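Side-chain contacts in 3-hydroxyacyl-CoA dehydrogenase (Burkholderia thailandensis, PDB 4XGN), which probably catalyses the NAD-dependent interconversion of 3-hydroxyacyl-CoA and 3-oxoacyl-CoA as a member of the short-chain dehydrogenase family: residues R68-D71 and A72-A75; G105-P108 and L109-A113; F112-T115 and I116-L120; I121-F124 and N125-V129; I161-A164 and A165-A168. All blocks are in the same frame, centred on the assembly; numbering follows the deposited sequence.

Interaction 1. Residues R68-D71 and A72-A75; sequences REED and AQAA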
# COMPACT_ATOMS: atom_id res chain seq x y z
N ARG A 68 18.39 24.02 6.57
CA ARG A 68 19.39 24.95 6.02
C ARG A 68 20.49 24.20 5.30
O ARG A 68 21.09 23.25 5.91
CB ARG A 68 20.01 25.80 7.14
CG ARG A 68 19.09 26.88 7.69
CD ARG A 68 19.75 27.87 8.68
NE ARG A 68 21.23 28.18 8.61
CZ ARG A 68 21.78 29.26 8.03
NH1 ARG A 68 21.05 30.14 7.39
NH2 ARG A 68 23.10 29.43 8.01
N GLU A 69 20.80 24.61 4.08
CA GLU A 69 21.91 23.99 3.37
C GLU A 69 23.24 24.07 4.15
O GLU A 69 23.99 23.09 4.22
CB GLU A 69 22.15 24.69 2.04
CG GLU A 69 23.37 24.19 1.30
CD GLU A 69 23.30 24.60 -0.15
OE1 GLU A 69 23.64 25.76 -0.41
OE2 GLU A 69 22.86 23.81 -0.99
N GLU A 70 23.55 25.24 4.69
CA GLU A 70 24.87 25.39 5.39
C GLU A 70 24.99 24.48 6.60
O GLU A 70 26.09 24.00 6.88
CB GLU A 70 25.20 26.85 5.74
CG GLU A 70 25.54 27.69 4.50
CD GLU A 70 24.31 28.15 3.72
OE1 GLU A 70 23.16 27.84 4.16
OE2 GLU A 70 24.49 28.90 2.68
N ASP A 71 23.86 24.23 7.29
CA ASP A 71 23.86 23.37 8.45
C ASP A 71 24.06 21.92 8.08
O ASP A 71 24.80 21.19 8.76
CB ASP A 71 22.61 23.56 9.27
CG ASP A 71 22.54 24.93 9.96
OD1 ASP A 71 23.40 25.81 9.68
OD2 ASP A 71 21.64 25.17 10.79
N ALA A 72 23.37 21.49 7.02
CA ALA A 72 23.60 20.14 6.50
C ALA A 72 25.05 19.95 6.16
O ALA A 72 25.66 18.91 6.49
CB ALA A 72 22.69 19.83 5.27
N GLN A 73 25.62 20.94 5.47
CA GLN A 73 27.03 20.85 5.05
C GLN A 73 27.97 20.75 6.23
O GLN A 73 28.89 19.94 6.23
CB GLN A 73 27.41 22.03 4.14
CG GLN A 73 26.71 21.98 2.78
CD GLN A 73 26.85 23.25 1.97
OE1 GLN A 73 27.03 24.37 2.49
NE2 GLN A 73 26.74 23.10 0.66
N ALA A 74 27.73 21.56 7.26
CA ALA A 74 28.56 21.50 8.47
C ALA A 74 28.46 20.17 9.17
O ALA A 74 29.51 19.62 9.57
CB ALA A 74 28.18 22.65 9.43
N ALA A 75 27.25 19.59 9.22
CA ALA A 75 27.04 18.36 9.95
C ALA A 75 27.73 17.24 9.21
O ALA A 75 28.43 16.43 9.82
CB ALA A 75 25.55 18.06 10.16
O HOH W 1 26.59 26.10 -0.49

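Interaction 2. Residues G105-P108 and L109-A113; sequences GPHP and LELFA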
# COMPACT_ATOMS: atom_id res chain seq x y z
N GLY A 105 -11.28 29.16 11.50
CA GLY A 105 -10.95 29.32 10.10
C GLY A 105 -10.08 28.17 9.65
O GLY A 105 -9.87 27.23 10.41
N PRO A 106 -9.58 28.24 8.41
CA PRO A 106 -8.78 27.16 7.91
C PRO A 106 -7.45 27.02 8.66
O PRO A 106 -6.92 27.98 9.23
CB PRO A 106 -8.52 27.56 6.45
CG PRO A 106 -8.72 29.02 6.40
CD PRO A 106 -9.79 29.29 7.40
N HIS A 107 -6.94 25.81 8.63
CA HIS A 107 -5.54 25.53 9.02
C HIS A 107 -4.60 26.63 8.55
O HIS A 107 -4.53 26.92 7.40
CB HIS A 107 -5.15 24.22 8.31
CG HIS A 107 -3.91 23.54 8.80
ND1 HIS A 107 -2.67 24.13 8.82
CD2 HIS A 107 -3.72 22.26 9.20
CE1 HIS A 107 -1.77 23.25 9.22
NE2 HIS A 107 -2.38 22.10 9.45
N PRO A 108 -3.81 27.21 9.46
CA PRO A 108 -2.88 28.23 8.99
C PRO A 108 -1.91 27.65 7.97
O PRO A 108 -1.38 26.52 8.16
CB PRO A 108 -2.14 28.65 10.26
CG PRO A 108 -3.16 28.35 11.37
CD PRO A 108 -3.89 27.10 10.91
N LEU A 109 -1.64 28.42 6.92
CA LEU A 109 -0.74 27.95 5.90
C LEU A 109 0.68 27.74 6.46
O LEU A 109 1.32 26.75 6.15
CB LEU A 109 -0.71 28.90 4.71
CG LEU A 109 0.15 28.45 3.53
CD1 LEU A 109 -0.24 27.10 3.01
CD2 LEU A 109 0.06 29.55 2.48
N GLU A 110 1.15 28.69 7.25
CA GLU A 110 2.55 28.58 7.81
C GLU A 110 2.77 27.31 8.61
O GLU A 110 3.88 26.74 8.57
CB GLU A 110 2.91 29.83 8.67
CG GLU A 110 4.31 29.76 9.32
CD GLU A 110 4.45 29.09 10.73
OE1 GLU A 110 3.43 28.81 11.44
OE2 GLU A 110 5.61 28.91 11.21
N LEU A 111 1.79 26.86 9.38
CA LEU A 111 1.94 25.66 10.19
C LEU A 111 2.15 24.43 9.29
O LEU A 111 3.00 23.59 9.57
CB LEU A 111 0.73 25.46 11.11
CG LEU A 111 0.84 24.34 12.13
CD1 LEU A 111 2.08 24.56 13.00
CD2 LEU A 111 -0.40 24.29 13.00
N PHE A 112 1.40 24.35 8.21
CA PHE A 112 1.58 23.28 7.23
C PHE A 112 2.97 23.39 6.58
O PHE A 112 3.75 22.43 6.56
CB PHE A 112 0.49 23.34 6.15
CG PHE A 112 0.50 22.16 5.21
CD1 PHE A 112 1.28 22.18 4.05
CD2 PHE A 112 -0.27 21.06 5.47
CE1 PHE A 112 1.30 21.09 3.18
CE2 PHE A 112 -0.28 19.97 4.58
CZ PHE A 112 0.51 19.99 3.45
N ALA A 113 3.29 24.60 6.13
CA ALA A 113 4.57 24.80 5.48
C ALA A 113 5.76 24.49 6.40
O ALA A 113 6.69 23.79 5.95
CB ALA A 113 4.70 26.20 4.93

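Interaction 3. Residues F112-T115 and I116-L120; sequences FAKT and ITVNL. With NAD (nicotinamide-adenine-dinucleotide), chain I.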
# COMPACT_ATOMS: atom_id res chain seq x y z
N PHE A 112 1.40 24.35 8.21
CA PHE A 112 1.58 23.28 7.23
C PHE A 112 2.97 23.39 6.58
O PHE A 112 3.75 22.43 6.56
CB PHE A 112 0.49 23.34 6.15
CG PHE A 112 0.50 22.16 5.21
CD1 PHE A 112 1.28 22.18 4.05
CD2 PHE A 112 -0.27 21.06 5.47
CE1 PHE A 112 1.30 21.09 3.18
CE2 PHE A 112 -0.28 19.97 4.58
CZ PHE A 112 0.51 19.99 3.45
N ALA A 113 3.29 24.60 6.13
CA ALA A 113 4.57 24.80 5.48
C ALA A 113 5.76 24.49 6.40
O ALA A 113 6.69 23.79 5.95
CB ALA A 113 4.70 26.20 4.93
N LYS A 114 5.70 24.88 7.67
CA LYS A 114 6.81 24.62 8.60
C LYS A 114 6.99 23.13 8.84
O LYS A 114 8.12 22.61 8.86
CB LYS A 114 6.59 25.31 9.95
CG LYS A 114 7.65 24.94 10.98
CD LYS A 114 7.79 25.96 12.08
CE LYS A 114 9.00 25.58 12.92
NZ LYS A 114 10.27 26.03 12.26
N THR A 115 5.86 22.42 8.99
CA THR A 115 5.94 20.96 9.22
C THR A 115 6.60 20.26 8.04
O THR A 115 7.47 19.38 8.19
CB THR A 115 4.53 20.40 9.43
OG1 THR A 115 3.96 21.08 10.56
CG2 THR A 115 4.55 18.88 9.69
N ILE A 116 6.15 20.63 6.85
CA ILE A 116 6.71 20.10 5.61
C ILE A 116 8.20 20.46 5.49
O ILE A 116 9.01 19.63 5.07
CB ILE A 116 5.89 20.55 4.38
CG1 ILE A 116 4.80 19.54 4.09
CG2 ILE A 116 6.74 20.69 3.13
CD1 ILE A 116 3.76 19.31 5.18
N THR A 117 8.54 21.69 5.86
CA THR A 117 9.93 22.15 5.75
C THR A 117 10.89 21.40 6.66
O THR A 117 11.96 20.94 6.21
CB THR A 117 10.03 23.68 5.89
OG1 THR A 117 9.30 24.25 4.81
CG2 THR A 117 11.48 24.11 5.85
N VAL A 118 10.51 21.20 7.91
CA VAL A 118 11.36 20.45 8.80
C VAL A 118 11.41 18.99 8.45
O VAL A 118 12.48 18.41 8.35
CB VAL A 118 10.95 20.64 10.26
CG1 VAL A 118 11.78 19.77 11.18
CG2 VAL A 118 11.10 22.10 10.64
N ASN A 119 10.22 18.38 8.29
CA ASN A 119 10.14 16.93 8.24
C ASN A 119 10.52 16.36 6.90
O ASN A 119 11.08 15.28 6.85
CB ASN A 119 8.72 16.49 8.58
CG ASN A 119 8.34 16.73 10.03
OD1 ASN A 119 9.14 17.21 10.85
ND2 ASN A 119 7.13 16.34 10.38
N LEU A 120 10.16 17.05 5.82
CA LEU A 120 10.31 16.52 4.49
C LEU A 120 11.48 17.18 3.78
O LEU A 120 12.41 16.50 3.38
CB LEU A 120 8.98 16.62 3.72
CG LEU A 120 8.98 16.14 2.27
CD1 LEU A 120 9.56 14.74 2.10
CD2 LEU A 120 7.60 16.24 1.68
PA NAD I . 11.81 14.45 19.95
O1A NAD I . 11.03 15.72 19.99
O2A NAD I . 12.17 13.81 21.25
O5B NAD I . 13.14 14.63 19.08
C5B NAD I . 13.15 15.37 17.88
C4B NAD I . 14.49 16.12 17.77
O4B NAD I . 14.36 16.78 16.62
C3B NAD I . 14.65 17.19 18.88
O3B NAD I . 15.78 17.03 19.67
C2B NAD I . 14.59 18.46 18.01
O2B NAD I . 15.25 19.58 18.69
C1B NAD I . 15.05 18.12 16.81
N9A NAD I . 14.60 18.99 15.77
C8A NAD I . 13.36 19.53 15.56
N7A NAD I . 13.40 20.37 14.47
C5A NAD I . 14.65 20.29 14.03
C6A NAD I . 15.27 20.89 12.97
N6A NAD I . 14.73 21.84 12.05
N1A NAD I . 16.56 20.64 12.73
C2A NAD I . 17.28 19.79 13.53
N3A NAD I . 16.67 19.17 14.59
C4A NAD I . 15.38 19.46 14.81
O3 NAD I . 10.78 13.51 19.14
PN NAD I . 11.09 11.99 18.64
O1N NAD I . 9.95 11.17 19.13
O2N NAD I . 12.46 11.45 19.02
O5D NAD I . 10.98 12.14 17.03
C5D NAD I . 11.94 11.56 16.15
C4D NAD I . 11.38 11.28 14.81
O4D NAD I . 10.47 10.28 14.99
C3D NAD I . 10.60 12.48 14.22
O3D NAD I . 10.75 12.57 12.87
C2D NAD I . 9.15 12.07 14.62
O2D NAD I . 8.14 12.81 13.79
C1D NAD I . 9.12 10.77 14.40
N1N NAD I . 8.10 9.96 15.05
C2N NAD I . 7.90 9.95 16.41
C3N NAD I . 6.92 9.17 17.01
C7N NAD I . 6.64 9.17 18.48
O7N NAD I . 5.62 8.65 18.88
N7N NAD I . 7.56 9.74 19.39
C4N NAD I . 6.13 8.35 16.17
C5N NAD I . 6.35 8.33 14.82
C6N NAD I . 7.33 9.12 14.26

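Interaction 4. Residues I121-F124 and N125-V129; sequences IGTF and NMIRV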
# COMPACT_ATOMS: atom_id res chain seq x y z
N ILE A 121 11.41 18.50 3.60
CA ILE A 121 12.49 19.22 2.93
C ILE A 121 13.79 18.99 3.72
O ILE A 121 14.84 18.73 3.12
CB ILE A 121 12.16 20.70 2.73
CG1 ILE A 121 10.94 20.82 1.80
CG2 ILE A 121 13.39 21.44 2.17
CD1 ILE A 121 10.46 22.23 1.61
N GLY A 122 13.70 19.10 5.06
CA GLY A 122 14.83 18.90 5.95
C GLY A 122 15.45 17.53 5.82
O GLY A 122 16.68 17.41 5.77
N THR A 123 14.61 16.50 5.77
CA THR A 123 15.13 15.13 5.58
C THR A 123 15.83 15.00 4.21
O THR A 123 16.94 14.45 4.14
CB THR A 123 14.04 14.08 5.80
OG1 THR A 123 13.84 13.94 7.23
CG2 THR A 123 14.43 12.70 5.21
N PHE A 124 15.23 15.52 3.15
CA PHE A 124 15.88 15.48 1.86
C PHE A 124 17.21 16.25 1.82
O PHE A 124 18.17 15.78 1.22
CB PHE A 124 14.99 15.99 0.72
CG PHE A 124 15.63 15.81 -0.63
CD1 PHE A 124 15.70 14.55 -1.20
CD2 PHE A 124 16.26 16.88 -1.28
CE1 PHE A 124 16.32 14.35 -2.40
CE2 PHE A 124 16.87 16.69 -2.50
CZ PHE A 124 16.89 15.41 -3.09
N ASN A 125 17.25 17.39 2.49
CA ASN A 125 18.45 18.22 2.51
C ASN A 125 19.61 17.44 3.11
O ASN A 125 20.74 17.44 2.58
CB ASN A 125 18.18 19.50 3.31
CG ASN A 125 19.32 20.49 3.27
OD1 ASN A 125 20.02 20.63 2.27
ND2 ASN A 125 19.53 21.16 4.38
N MET A 126 19.33 16.72 4.20
CA MET A 126 20.36 15.96 4.85
C MET A 126 20.75 14.79 3.94
O MET A 126 21.92 14.51 3.80
CB MET A 126 19.88 15.45 6.18
CG MET A 126 19.63 16.55 7.19
SD MET A 126 20.99 17.67 7.59
CE MET A 126 22.29 16.59 8.10
N ILE A 127 19.77 14.13 3.32
CA ILE A 127 20.09 13.00 2.44
C ILE A 127 21.01 13.40 1.29
O ILE A 127 21.99 12.73 1.02
CB ILE A 127 18.80 12.34 1.89
CG1 ILE A 127 18.02 11.61 3.02
CG2 ILE A 127 19.07 11.44 0.68
CD1 ILE A 127 16.66 11.11 2.62
N ARG A 128 20.72 14.51 0.62
CA ARG A 128 21.45 14.82 -0.58
C ARG A 128 22.91 15.15 -0.25
O ARG A 128 23.80 14.77 -1.00
CB ARG A 128 20.73 15.97 -1.33
CG ARG A 128 20.88 17.33 -0.68
CD ARG A 128 19.91 18.40 -1.18
NE ARG A 128 20.30 19.59 -0.44
CZ ARG A 128 21.27 20.44 -0.80
NH1 ARG A 128 21.79 20.43 -2.02
NH2 ARG A 128 21.68 21.36 0.06
N VAL A 129 23.13 15.82 0.88
CA VAL A 129 24.45 16.22 1.27
C VAL A 129 25.25 15.02 1.80
O VAL A 129 26.45 14.79 1.42
CB VAL A 129 24.42 17.41 2.27
CG1 VAL A 129 25.84 17.80 2.67
CG2 VAL A 129 23.73 18.63 1.65

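Interaction 5. Residues I161-A164 and A165-A168; sequences IGQA and AYAA. With NAD (nicotinamide-adenine-dinucleotide), chain I; EDO (1,2-ethanediol), chain J.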
# COMPACT_ATOMS: atom_id res chain seq x y z
N ILE A 161 -7.38 12.89 12.48
CA ILE A 161 -7.92 14.25 12.50
C ILE A 161 -6.86 15.14 13.14
O ILE A 161 -6.27 14.80 14.18
CB ILE A 161 -9.21 14.32 13.30
CG1 ILE A 161 -10.33 13.59 12.54
CG2 ILE A 161 -9.63 15.74 13.57
CD1 ILE A 161 -11.59 13.35 13.35
N GLY A 162 -6.60 16.27 12.51
CA GLY A 162 -5.56 17.18 12.99
C GLY A 162 -4.15 16.96 12.49
O GLY A 162 -3.30 17.82 12.70
N GLN A 163 -3.91 15.85 11.78
CA GLN A 163 -2.58 15.47 11.30
C GLN A 163 -2.33 15.66 9.81
O GLN A 163 -1.41 15.07 9.26
CB GLN A 163 -2.28 14.01 11.61
CG GLN A 163 -2.22 13.62 13.03
CD GLN A 163 -1.57 12.25 13.16
OE1 GLN A 163 -1.99 11.31 12.50
NE2 GLN A 163 -0.49 12.13 13.98
N ALA A 164 -3.13 16.48 9.13
CA ALA A 164 -2.90 16.66 7.70
C ALA A 164 -1.46 17.07 7.35
O ALA A 164 -0.82 16.46 6.48
CB ALA A 164 -3.89 17.61 7.12
N ALA A 165 -0.92 18.05 8.07
CA ALA A 165 0.45 18.49 7.81
C ALA A 165 1.49 17.41 8.11
O ALA A 165 2.34 17.12 7.28
CB ALA A 165 0.79 19.73 8.59
N TYR A 166 1.39 16.81 9.29
CA TYR A 166 2.31 15.75 9.70
C TYR A 166 2.23 14.55 8.76
O TYR A 166 3.23 14.08 8.26
CB TYR A 166 1.99 15.35 11.11
CG TYR A 166 2.99 14.40 11.74
CD1 TYR A 166 4.27 14.80 12.01
CD2 TYR A 166 2.60 13.14 12.13
CE1 TYR A 166 5.17 13.95 12.63
CE2 TYR A 166 3.49 12.27 12.73
CZ TYR A 166 4.77 12.70 13.01
OH TYR A 166 5.69 11.88 13.65
N ALA A 167 1.00 14.13 8.45
CA ALA A 167 0.82 13.02 7.54
C ALA A 167 1.36 13.31 6.15
O ALA A 167 2.06 12.49 5.56
CB ALA A 167 -0.65 12.67 7.44
N ALA A 168 1.10 14.51 5.64
CA ALA A 168 1.69 14.89 4.35
C ALA A 168 3.20 14.78 4.35
O ALA A 168 3.78 14.24 3.45
CB ALA A 168 1.28 16.29 3.94
PA NAD I . 11.81 14.45 19.95
O1A NAD I . 11.03 15.72 19.99
O2A NAD I . 12.17 13.81 21.25
O5B NAD I . 13.14 14.63 19.08
C5B NAD I . 13.15 15.37 17.88
C4B NAD I . 14.49 16.12 17.77
O4B NAD I . 14.36 16.78 16.62
C3B NAD I . 14.65 17.19 18.88
O3B NAD I . 15.78 17.03 19.67
C2B NAD I . 14.59 18.46 18.01
O2B NAD I . 15.25 19.58 18.69
C1B NAD I . 15.05 18.12 16.81
N9A NAD I . 14.60 18.99 15.77
C8A NAD I . 13.36 19.53 15.56
N7A NAD I . 13.40 20.37 14.47
C5A NAD I . 14.65 20.29 14.03
C6A NAD I . 15.27 20.89 12.97
N6A NAD I . 14.73 21.84 12.05
N1A NAD I . 16.56 20.64 12.73
C2A NAD I . 17.28 19.79 13.53
N3A NAD I . 16.67 19.17 14.59
C4A NAD I . 15.38 19.46 14.81
O3 NAD I . 10.78 13.51 19.14
PN NAD I . 11.09 11.99 18.64
O1N NAD I . 9.95 11.17 19.13
O2N NAD I . 12.46 11.45 19.02
O5D NAD I . 10.98 12.14 17.03
C5D NAD I . 11.94 11.56 16.15
C4D NAD I . 11.38 11.28 14.81
O4D NAD I . 10.47 10.28 14.99
C3D NAD I . 10.60 12.48 14.22
O3D NAD I . 10.75 12.57 12.87
C2D NAD I . 9.15 12.07 14.62
O2D NAD I . 8.14 12.81 13.79
C1D NAD I . 9.12 10.77 14.40
N1N NAD I . 8.10 9.96 15.05
C2N NAD I . 7.90 9.95 16.41
C3N NAD I . 6.92 9.17 17.01
C7N NAD I . 6.64 9.17 18.48
O7N NAD I . 5.62 8.65 18.88
N7N NAD I . 7.56 9.74 19.39
C4N NAD I . 6.13 8.35 16.17
C5N NAD I . 6.35 8.33 14.82
C6N NAD I . 7.33 9.12 14.26
C1 EDO J . 3.40 11.62 16.42
O1 EDO J . 4.10 10.75 15.51
C2 EDO J . 3.71 11.24 17.89
O2 EDO J . 3.23 9.91 18.21
O HOH W 2 -2.09 19.53 10.32
O HOH W 3 -0.16 17.89 11.49

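Interaction 1. Residues R68-D71 and A72-A75
Glu69 and Gln73 meet on the outer side of the first turn of helix 69-82, where the aliphatic CG of Glu69 lies 3.6 Å from NE2 of Gln73. Their carboxylate and amide planes are almost parallel, 12° apart, yet no direct bond joins the two side chains. A water does so instead: it accepts from Gln73 NE2 at 3.2 Å and donates to Glu69 OE1 at 3.0 Å. Beside them Glu70 lies loosely along Gln73, its chain folded at chi2 (79°) so that OE1 sits over one face of the Arg68 guanidinium, 4.1 Å above its plane and offset toward the rim. This is the solvent side of the turn.

The tight side is made by alanines. Ala72 turns its methyl group onto Asn125, Met126 and Val129 of helix 109-135, while Ala75 packs on Met126 and Cys64. Backbone bonds of the ordinary helical kind start from Arg68 at the N-cap position, whose O receives Ala72 N at 3.1 Å, and end here with Ala75 N on Asp71 O at 3.0 Å.

Charges tie the turn to its surroundings. Asp71 OD1 receives a straight but weak bond, 3.4 Å long, from Arg68 NE, whereas OD2 is held by the backbone N of Asp65 and a salt bridge to Arg63. The other carboxylate oxygen of Glu69, OE2, is salt-bridged to Arg128. Three acidic side chains thus crowd the start of a helix, where the helix end and the nearby arginines would be expected to stabilise their negative charge.

Interaction 2. Residues G105-P108 and L109-A113
Between Pro108 and Leu109 the backbone changes from an extended path to a helix, Pro108 occupying the N-cap position with a psi of 138° and Leu109 already being helical. No clear hydrogen bond links the two sides of this junction; the contact across it is made largely by side chains.

The histidine leads. With CG placed opposite the backbone N (chi1 -165°), the imidazole of His107 swings forward along the chain and its ND1 donates to Pro108 O at 2.8 Å. The acceptor lies within the ring plane, but seen from the carbonyl the donor stands above the C=O plane. The bond stays within the loop and ties down the carbonyl that opens the helix. It also sets the CE1 corner of the ring against the helix: Phe112 N lies at the ring edge, 3.5 Å from CE1, and CB of Phe112 is 3.8 Å from the same carbon. CB of Leu111 comes equally near CE1, at 3.8 Å, from an oblique direction. The side chains of His107 and Phe112 run at about a right angle to each other. On the outer side Pro108 adds a looser apolar contact, its CB 4.4 Å from Leu111 CB.

The junction lies where the short strand 105-106 passes into helix 109-135. Leu111 packs on Pro96 and Ala98 of a loop, His107 on Ala98, and Phe112 rests on Ala165 and Ala168 of helix 164-184. Phe124 of the second subunit, on its own copy of helix 109-135, stacks on Phe112 and meets His107 edge-to-face.

Interaction 3. Residues F112-T115 and I116-L120
Apolar contact joins Ile116 to Phe112 on the side of the helix that faces helix 164-184 and the second subunit. In one of the two conformers of Ile116, CD1 lies over a face of the Phe112 ring, 3.8 Å from the centroid and 18° from the ring normal, a CH-pi contact. Ile116 packs on Ile116 of the second subunit, and Leu120 on Leu120 of that subunit, which places the turn where the two copies of helix 109-135 meet.

Hydrogen bonds follow the helix, with one addition. Ala113 O takes both the backbone N of Thr117, at 2.8 Å, and its hydroxyl OG1, at 2.9 Å. A chi1 of -62° lays OG1 beside its own backbone N and turns it back along the helix, to a place above the carbonyl plane rather than on a lone pair. At 117-120 the helix widens into a pi-type turn, and this stretch carries Asn119, consistent with the asparagine of the Asn-Ser-Tyr-Lys set of short-chain dehydrogenases.

The polar ends of Asn119 and Thr115 find their partners outside the two segments. Asn119 ND2 binds Ile94 O and Ser169 OG, while its amide lies across Thr115, ND2 being 3.7 Å from Thr115 CG2. The Thr115 hydroxyl bonds to Leu111 O.

The cofactor is touched through Val118, whose CG1 reaches 3.7 Å from N6A of the NAD adenine.

Interaction 4. Residues I121-F124 and N125-V129
A fully buried intrahelical contact joins Phe124 to Arg128 and Thr123 to Ile127 in the middle of helix 109-135, which lies between the parallel sheet and the second subunit. Its different faces serve different neighbours. Toward the sheet, CG2 of Thr123 touches CD1 of Ile127 at 3.8 Å, and both side chains pack on Asn90 of strand 85-90 and Ser150 of strand 146-151. The Thr123 hydroxyl bonds back to Asn119 O.

On the subunit side, CD of Arg128 comes against CE2 of Phe124 at 3.7 Å. The two side chains cross at about a right angle, with the aliphatic part of the arginine doing the touching. CG of Arg128 takes the crowded position between backbone N and carbonyl carbon (chi1 73°), and the chain then runs out straight to NE. This brings the guanidinium side-on to Asn125, whose OD1 accepts from NE at 2.9 Å and from NH2 at 2.9 Å. The oxygen lies in the guanidinium plane; NE approaches it on a lone pair in the carbonyl plane, whereas NH2 comes nearly head-on to the C=O. With OD1 held by Arg128 and ND2 bonded to Val66 O, both ends of the amide are engaged, which sets its orientation.

Arg128 NH1 bonds to His107 O of the second subunit. Phe124 and Ile127 also pack on Ile180 of helix 164-184. Helix 109-135, with helix 164-184 beside it and the same helix of the second subunit against it, is consistent with the four-helix interface common in short-chain dehydrogenase tetramers.

Interaction 5. Residues I161-A164 and A165-A168
Tyr166 and Gln163 lie side by side and point the same way where helix 164-184 begins, and the tyrosine hydroxyl reaches the cofactor. Tyr166 OH is hydrogen-bonded to O2D of the nicotinamide ribose of NAD at 2.6 Å, with O2D at the ring edge, near its plane. It also bonds to O1 of a 1,2-ethanediol, probably from the crystallisation liquor, at 2.7 Å. Either member of each pair could be the donor. Together with Lys170, whose NZ is likewise bonded to NAD, Tyr166 matches the Tyr-x-x-x-Lys motif of short-chain dehydrogenases, in which the tyrosine usually acts as the catalytic acid or base.

In the next shell NE2 of Gln163 lies 3.7 Å from CD2 of Tyr166, meeting the ring obliquely, with the amide turned 40° from the ring plane. OE1 of the same amide bonds to Gln160 N, which fixes which way the group is turned. Gln163 occupies the N-cap position, and its backbone O accepts from Ala167 N at 2.7 Å. Of the preceding amides, Ala165 N and Tyr166 N each give their hydrogen to a water, both at 2.9 Å, the waters lying near Gly162 O.

Further out, Gly162 N is bonded to Asp183 of the second subunit. The helix start packs on Ala155 of helix 155-158 by way of Tyr166 and Gln163, and on Phe112, Thr115 and Asn119 of helix 109-135 by way of Ala165, Ala168 and Tyr166.

Along the chain the five contacts come in the order 1 to 5, and interactions 2, 3 and 4 occupy successive parts of helix 109-135, interactions 2 and 3 sharing Phe112 and Ala113. Helix 69-82, with interaction 1, flanks the later part of that helix, the centres of interactions 1 and 4 being about 10 Å apart. Helix 164-184, with interaction 5, flanks the earlier part, its centre about 11 Å from those of interactions 2 and 3. The centres of interactions 1 and 5 are about 27 Å apart. Interactions 3 and 5 each touch NAD, and 2 to 5 all meet the second subunit, so the cofactor site and the subunit interface share the same helices.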